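Local coordinates for protein transcriptional regulator, GntR family (Thermotoga maritima, PDB 3SXM) that probably regulates transcription as a DNA-binding GntR-family factor, represented here by its metal-free FCD domain, which can bind zinc, at residues A[60-64]-A[79-83]. The protein carries 3 engineered substitutions. Residues are numbered along the deposited sequence.
Sequences ERLHK and YEKIW
Helical segments 60-64 and 79-83 run roughly antiparallel (149° between their N-to-C directions), axes 12.6 Å apart at closest approach. CA atoms pair Lys64 with Tyr79 (8.0 Å) and Glu60 with Trp83 (9.2 Å). Lys64 (mttt) extends until NZ lies 3.9 Å from the centroid of the Trp83 (chi1 t, chi2 -101°) five-membered ring, 10° off its normal: a cation-pi contact, with CE adding a CH-pi contact. Glu60 (chi1 and chi2 t) holds that ammonium through OE2 to Lys64 NZ, 2.8 Å; Glu80 OE1 lies 3.7 Å from Lys64 NZ, a long salt bridge completing the network, and a water joins them (2.7 Å to NZ, 2.6 Å to OE1). A second water links Glu60 OE1 (2.7 Å) to Trp83 NE1 (3.1 Å); no direct hydrogen bond crosses. Glu60 CG packs 3.5 Å from Trp83 CZ2. Tyr79 (chi1 t, chi2 79°) receives Lys64 CG at its ring edge, 3.8 Å from CE2; its OH lies 3.6 Å from His63 CB. His63 chi1 m carries the imidazole away, to the zinc site shared with Asp59, His103 and His125, metal-free here; NE2 hydrogen-bonds His103, ND1 Glu19. Glu19 also hydrogen-bonds Tyr79 OH. In this all-helical FCD domain, helix 5-25 covers the buried side, Arg15 touching His63 and Tyr79, while Ile82 packs on Leu78 of the second subunit.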
ATOM      1  N   GLU A  60      14.277 -10.630  -6.875  1.00 19.02           N
ATOM      2  CA  GLU A  60      14.456  -9.528  -5.910  1.00 14.70           C
ATOM      3  C   GLU A  60      14.579  -8.224  -6.677  1.00 17.83           C
ATOM      4  O   GLU A  60      13.914  -7.219  -6.357  1.00 15.92           O
ATOM      5  CB  GLU A  60      15.660  -9.763  -5.030  1.00 16.38           C
ATOM      6  CG  GLU A  60      16.017  -8.577  -4.174  1.00 18.39           C
ATOM      7  CD  GLU A  60      17.136  -8.806  -3.196  1.00 27.61           C
ATOM      8  OE1 GLU A  60      17.711  -9.912  -3.159  1.00 28.95           O
ATOM      9  OE2 GLU A  60      17.438  -7.870  -2.432  1.00 24.78           O
ATOM     10  N   ARG A  61      15.361  -8.225  -7.746  1.00 17.16           N
ATOM     11  CA  ARG A  61      15.531  -7.001  -8.528  1.00 20.34           C
ATOM     12  C   ARG A  61      14.241  -6.515  -9.130  1.00 17.98           C
ATOM     13  O   ARG A  61      13.978  -5.300  -9.131  1.00 16.41           O
ATOM     14  CB  ARG A  61      16.588  -7.175  -9.643  1.00 20.87           C
ATOM     15  CG  ARG A  61      17.953  -7.247  -9.163  1.00 21.38           C
ATOM     16  CD  ARG A  61      18.931  -7.685 -10.306  1.00 23.91           C
ATOM     17  NE  ARG A  61      19.065  -6.645 -11.319  1.00 28.59           N
ATOM     18  CZ  ARG A  61      19.745  -6.820 -12.445  1.00 37.48           C
ATOM     19  NH1 ARG A  61      20.260  -8.007 -12.735  1.00 34.08           N
ATOM     20  NH2 ARG A  61      19.866  -5.826 -13.301  1.00 30.98           N
ATOM     21  N   LEU A  62      13.414  -7.407  -9.654  1.00 17.29           N
ATOM     22  CA  LEU A  62      12.210  -6.983 -10.373  1.00 15.07           C
ATOM     23  C   LEU A  62      11.246  -6.339  -9.385  1.00 17.75           C
ATOM     24  O   LEU A  62      10.708  -5.270  -9.667  1.00 14.15           O
ATOM     25  CB  LEU A  62      11.568  -8.194 -11.075  1.00 14.37           C
ATOM     26  CG  LEU A  62      10.319  -7.853 -11.870  1.00 15.50           C
ATOM     27  CD1 LEU A  62      10.581  -6.835 -12.963  1.00 14.85           C
ATOM     28  CD2 LEU A  62       9.724  -9.089 -12.440  1.00 19.61           C
ATOM     29  N   HIS A  63      10.993  -7.006  -8.268  1.00 14.33           N
ATOM     30  CA  HIS A  63       9.984  -6.507  -7.323  1.00 11.29           C
ATOM     31  C   HIS A  63      10.488  -5.251  -6.628  1.00 14.44           C
ATOM     32  O   HIS A  63       9.687  -4.299  -6.446  1.00 12.88           O
ATOM     33  CB  HIS A  63       9.554  -7.605  -6.369  1.00 12.70           C
ATOM     34  CG  HIS A  63       8.832  -8.706  -7.069  1.00 14.71           C
ATOM     35  ND1 HIS A  63       7.470  -8.712  -7.294  1.00 15.01           N
ATOM     36  CD2 HIS A  63       9.313  -9.826  -7.676  1.00 16.70           C
ATOM     37  CE1 HIS A  63       7.142  -9.775  -8.006  1.00 15.57           C
ATOM     38  NE2 HIS A  63       8.252 -10.461  -8.231  1.00 14.20           N
ATOM     39  N   LYS A  64      11.758  -5.171  -6.292  1.00 15.83           N
ATOM     40  CA  LYS A  64      12.336  -3.913  -5.753  1.00 12.03           C
ATOM     41  C   LYS A  64      12.299  -2.797  -6.781  1.00 15.64           C
ATOM     42  O   LYS A  64      12.169  -1.639  -6.348  1.00 14.68           O
ATOM     43  CB  LYS A  64      13.741  -4.112  -5.213  1.00 16.57           C
ATOM     44  CG  LYS A  64      13.704  -4.840  -3.903  1.00 18.46           C
ATOM     45  CD  LYS A  64      15.058  -4.990  -3.292  1.00 23.47           C
ATOM     46  CE  LYS A  64      14.953  -5.372  -1.808  1.00 24.49           C
ATOM     47  NZ  LYS A  64      16.319  -5.603  -1.267  1.00 25.94           N
ATOM     48  N   TYR A  79       9.577  -0.975   2.383  1.00 12.36           N
ATOM     49  CA  TYR A  79       9.751  -2.255   1.647  1.00 10.08           C
ATOM     50  C   TYR A  79      11.078  -2.873   2.079  1.00 12.24           C
ATOM     51  O   TYR A  79      11.180  -4.120   2.287  1.00 13.52           O
ATOM     52  CB  TYR A  79       9.722  -2.042   0.152  1.00 10.91           C
ATOM     53  CG  TYR A  79       9.516  -3.300  -0.661  1.00 12.15           C
ATOM     54  CD1 TYR A  79       8.266  -3.844  -0.812  1.00 10.18           C
ATOM     55  CD2 TYR A  79      10.581  -3.881  -1.291  1.00 11.23           C
ATOM     56  CE1 TYR A  79       8.062  -4.992  -1.616  1.00 11.35           C
ATOM     57  CE2 TYR A  79      10.392  -5.045  -2.071  1.00 12.81           C
ATOM     58  CZ  TYR A  79       9.161  -5.564  -2.201  1.00 12.27           C
ATOM     59  OH  TYR A  79       9.011  -6.705  -2.975  1.00 13.18           O
ATOM     60  N   GLU A  80      12.117  -2.052   2.246  1.00 12.21           N
ATOM     61  CA  GLU A  80      13.398  -2.550   2.731  1.00 13.47           C
ATOM     62  C   GLU A  80      13.244  -3.163   4.111  1.00 16.35           C
ATOM     63  O   GLU A  80      13.850  -4.219   4.442  1.00 16.31           O
ATOM     64  CB  GLU A  80      14.358  -1.391   2.778  1.00 16.83           C
ATOM     65  CG  GLU A  80      14.986  -1.087   1.481  1.00 31.22           C
ATOM     66  CD  GLU A  80      16.298  -1.817   1.304  1.00 66.89           C
ATOM     67  OE1 GLU A  80      16.294  -3.053   1.427  1.00 30.32           O
ATOM     68  OE2 GLU A  80      17.335  -1.156   1.071  1.00 81.89           O
ATOM     69  N   LYS A  81      12.452  -2.510   4.968  1.00 14.03           N
ATOM     70  CA  LYS A  81      12.243  -3.022   6.314  1.00 12.40           C
ATOM     71  C   LYS A  81      11.624  -4.409   6.353  1.00 14.44           C
ATOM     72  O   LYS A  81      12.011  -5.216   7.235  1.00 16.22           O
ATOM     73  CB  LYS A  81      11.350  -2.054   7.117  1.00 17.05           C
ATOM     74  CG  LYS A  81      11.045  -2.497   8.542  1.00 24.13           C
ATOM     75  CD  LYS A  81      12.231  -2.296   9.472  1.00 46.45           C
ATOM     76  CE  LYS A  81      11.881  -2.667  10.922  1.00 59.09           C
ATOM     77  NZ  LYS A  81      11.256  -1.519  11.643  1.00 50.47           N
ATOM     78  N   ILE A  82      10.716  -4.667   5.421  1.00 14.78           N
ATOM     79  CA  ILE A  82      10.019  -5.938   5.360  1.00 13.32           C
ATOM     80  C   ILE A  82      10.721  -6.951   4.471  1.00 14.16           C
ATOM     81  O   ILE A  82      10.249  -8.062   4.353  1.00 12.59           O
ATOM     82  CB  ILE A  82       8.560  -5.837   5.010  1.00 13.42           C
ATOM     83  CG1 ILE A  82       8.344  -5.330   3.585  1.00 13.81           C
ATOM     84  CG2 ILE A  82       7.841  -4.996   6.076  1.00 15.40           C
ATOM     85  CD1 ILE A  82       6.874  -5.390   3.098  1.00 15.54           C
ATOM     86  N   TRP A  83      11.818  -6.586   3.828  1.00 14.42           N
ATOM     87  CA  TRP A  83      12.449  -7.463   2.857  1.00 12.89           C
ATOM     88  C   TRP A  83      12.883  -8.787   3.452  1.00 15.19           C
ATOM     89  O   TRP A  83      12.627  -9.800   2.791  1.00 14.02           O
ATOM     90  CB  TRP A  83      13.644  -6.789   2.093  1.00 14.45           C
ATOM     91  CG  TRP A  83      14.219  -7.799   1.186  1.00 16.82           C
ATOM     92  CD1 TRP A  83      15.335  -8.509   1.411  1.00 18.96           C
ATOM     93  CD2 TRP A  83      13.625  -8.316  -0.006  1.00 14.44           C
ATOM     94  NE1 TRP A  83      15.511  -9.442   0.428  1.00 18.62           N
ATOM     95  CE2 TRP A  83      14.458  -9.363  -0.445  1.00 17.81           C
ATOM     96  CE3 TRP A  83      12.451  -8.022  -0.719  1.00 17.62           C
ATOM     97  CZ2 TRP A  83      14.178 -10.101  -1.611  1.00 17.52           C
ATOM     98  CZ3 TRP A  83      12.184  -8.732  -1.882  1.00 20.99           C
ATOM     99  CH2 TRP A  83      13.041  -9.784  -2.298  1.00 18.99           C
TER
HETATM  100  O   HOH W   1      17.936 -10.957  -0.642  0.91 27.84           O
HETATM  101  O   HOH W   2      17.248  -5.517   1.272  0.77 26.62           O